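Long-range contact in chitinase (Paenibacillus sp. FPU-7, PDB 5GZT), which probably hydrolyses internal beta-1,4 linkages between N-acetylglucosamine units of chitin, acting as a family 18 endochitinase: residues D971-E977 against Y1022-W1026. Sequence-based numbering, arbitrary orientation.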
# COMPACT_ATOMS: atom_id res chain seq x y z
N ASP B 971 12.34 27.90 -19.25
CA ASP B 971 12.49 28.58 -17.95
C ASP B 971 11.78 27.92 -16.82
O ASP B 971 11.38 28.59 -15.85
CB ASP B 971 11.97 30.02 -17.99
CG ASP B 971 12.65 30.90 -19.01
OD1 ASP B 971 13.85 30.74 -19.27
OD2 ASP B 971 11.96 31.79 -19.59
N TYR B 972 11.61 26.59 -16.88
CA TYR B 972 10.95 25.88 -15.81
C TYR B 972 11.70 25.88 -14.45
O TYR B 972 11.09 25.77 -13.39
CB TYR B 972 10.74 24.41 -16.21
CG TYR B 972 9.95 24.13 -17.49
CD1 TYR B 972 8.81 24.84 -17.82
CD2 TYR B 972 10.27 23.02 -18.27
CE1 TYR B 972 8.11 24.54 -18.97
CE2 TYR B 972 9.58 22.70 -19.40
CZ TYR B 972 8.45 23.46 -19.72
OH TYR B 972 7.75 23.15 -20.85
N HIS B 973 13.02 25.88 -14.54
CA HIS B 973 13.90 25.79 -13.40
C HIS B 973 15.10 26.67 -13.71
O HIS B 973 15.41 26.92 -14.90
CB HIS B 973 14.32 24.35 -13.18
CG HIS B 973 13.19 23.49 -12.78
ND1 HIS B 973 12.46 23.71 -11.64
CD2 HIS B 973 12.59 22.46 -13.41
CE1 HIS B 973 11.52 22.79 -11.52
NE2 HIS B 973 11.58 22.02 -12.59
N GLY B 974 15.74 27.15 -12.63
CA GLY B 974 17.02 27.93 -12.79
C GLY B 974 17.57 28.42 -11.44
O GLY B 974 17.22 27.86 -10.41
N SER B 975 18.33 29.52 -11.45
CA SER B 975 19.15 29.96 -10.27
C SER B 975 18.36 30.36 -9.03
O SER B 975 18.87 30.28 -7.93
CB SER B 975 20.14 31.07 -10.67
OG SER B 975 19.48 32.17 -11.25
N TRP B 976 17.11 30.75 -9.22
CA TRP B 976 16.22 30.98 -8.11
C TRP B 976 15.96 29.73 -7.25
O TRP B 976 15.41 29.85 -6.18
CB TRP B 976 14.90 31.64 -8.57
CG TRP B 976 14.04 30.77 -9.53
CD1 TRP B 976 13.03 29.90 -9.18
CD2 TRP B 976 14.16 30.70 -10.94
NE1 TRP B 976 12.53 29.29 -10.31
CE2 TRP B 976 13.19 29.78 -11.40
CE3 TRP B 976 14.96 31.37 -11.88
CZ2 TRP B 976 13.04 29.50 -12.74
CZ3 TRP B 976 14.79 31.08 -13.22
CH2 TRP B 976 13.86 30.16 -13.63
N GLU B 977 16.35 28.54 -7.70
CA GLU B 977 16.22 27.31 -6.90
C GLU B 977 17.63 26.77 -6.72
O GLU B 977 18.54 27.14 -7.47
CB GLU B 977 15.39 26.23 -7.62
CG GLU B 977 14.04 26.72 -8.14
CD GLU B 977 13.51 25.90 -9.31
OE1 GLU B 977 14.28 25.51 -10.22
OE2 GLU B 977 12.32 25.64 -9.30
N TYR B 1022 18.90 29.36 -25.39
CA TYR B 1022 19.79 29.76 -24.31
C TYR B 1022 19.64 28.73 -23.23
O TYR B 1022 18.60 28.03 -23.13
CB TYR B 1022 19.47 31.16 -23.73
CG TYR B 1022 18.06 31.31 -23.15
CD1 TYR B 1022 16.95 31.65 -23.98
CD2 TYR B 1022 17.82 31.10 -21.82
CE1 TYR B 1022 15.65 31.76 -23.47
CE2 TYR B 1022 16.52 31.21 -21.30
CZ TYR B 1022 15.45 31.54 -22.14
OH TYR B 1022 14.20 31.64 -21.56
N ALA B 1023 20.62 28.74 -22.32
CA ALA B 1023 20.65 27.84 -21.18
C ALA B 1023 20.38 28.46 -19.85
O ALA B 1023 20.41 29.66 -19.67
CB ALA B 1023 22.01 27.16 -21.12
N ARG B 1024 20.12 27.59 -18.89
CA ARG B 1024 20.16 27.94 -17.46
C ARG B 1024 21.01 26.90 -16.78
O ARG B 1024 21.41 25.93 -17.40
CB ARG B 1024 18.77 28.02 -16.84
CG ARG B 1024 17.96 29.20 -17.38
CD ARG B 1024 16.58 29.28 -16.73
NE ARG B 1024 15.84 30.39 -17.32
CZ ARG B 1024 16.06 31.68 -17.05
NH1 ARG B 1024 16.91 32.08 -16.10
NH2 ARG B 1024 15.38 32.61 -17.70
N GLY B 1025 21.38 27.12 -15.53
CA GLY B 1025 22.40 26.25 -14.91
C GLY B 1025 22.64 26.54 -13.44
O GLY B 1025 22.01 27.43 -12.89
N TRP B 1026 23.46 25.70 -12.78
CA TRP B 1026 23.80 25.87 -11.37
C TRP B 1026 25.29 25.56 -11.17
O TRP B 1026 25.86 24.77 -11.91
CB TRP B 1026 22.98 24.95 -10.44
CG TRP B 1026 21.55 25.19 -10.39
CD1 TRP B 1026 20.83 25.89 -9.44
CD2 TRP B 1026 20.61 24.72 -11.34
NE1 TRP B 1026 19.48 25.89 -9.78
CE2 TRP B 1026 19.33 25.18 -10.95
CE3 TRP B 1026 20.74 23.98 -12.52
CZ2 TRP B 1026 18.19 24.92 -11.69
CZ3 TRP B 1026 19.60 23.72 -13.26
CH2 TRP B 1026 18.34 24.18 -12.83
O HOH W 1 18.71 30.78 -13.91
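Arg-1024 leans from its strand onto the loop 971-977 and grips the carboxylate of Asp-971 side-on in a salt bridge: NE, 2.8 Å from Asp-971 OD1, and NH2 both donate to that single oxygen. It lies in the guanidinium plane, but both nitrogens reach it from the same face of the carboxylate, whose plane is turned 73° from theirs. Extended from CG to NE (chi2 -179°, chi3 -178°), the arginine chain passes beside the His-973 carbonyl, with Arg-1024 CD 3.2 Å from its O. The ring edge of Trp-976 comes over one guanidinium face, CZ3 lying 3.7 Å from Arg-1024 NH1, and a water joins NH1 to the backbone N of Ser-975. Tyr-1022 adds a third donor to Asp-971, its OH giving a very short 2.5 Å bond to OD1. Replacing Arg-1024 with leucine would probably leave the Asp-971 carboxylate without its charge partner and open a gap where the guanidinium meets the edge of Trp-976.

In this family 18 TIM barrel, the loop 971-977 follows barrel strand 964-967, while strand 1024-1026, just after barrel strand 1015-1020, edges the small antiparallel sheet inserted in the barrel and pairs with strand 1086-1089. The contact therefore ties a barrel loop to that inserted sheet.

At the other end of the strand, Trp-1026 slides its indole against the type I turn from Gly-974 to Glu-977. Trp-1026 NE1 donates to Glu-977 O at 2.8 Å; the oxygen lies near the indole plane, but NE1 stands well above the carbonyl plane, while CZ2 rests 3.4 Å from Gly-974 CA and CH2 reaches His-973 CB. Within the loop, His-973 ND1 donates to both carboxylate oxygens of Glu-977, more straightly to OE2, and OE1 also accepts from Gly-974 N; His-973 NE2 hydrogen-bonds OD1 of Asp-995.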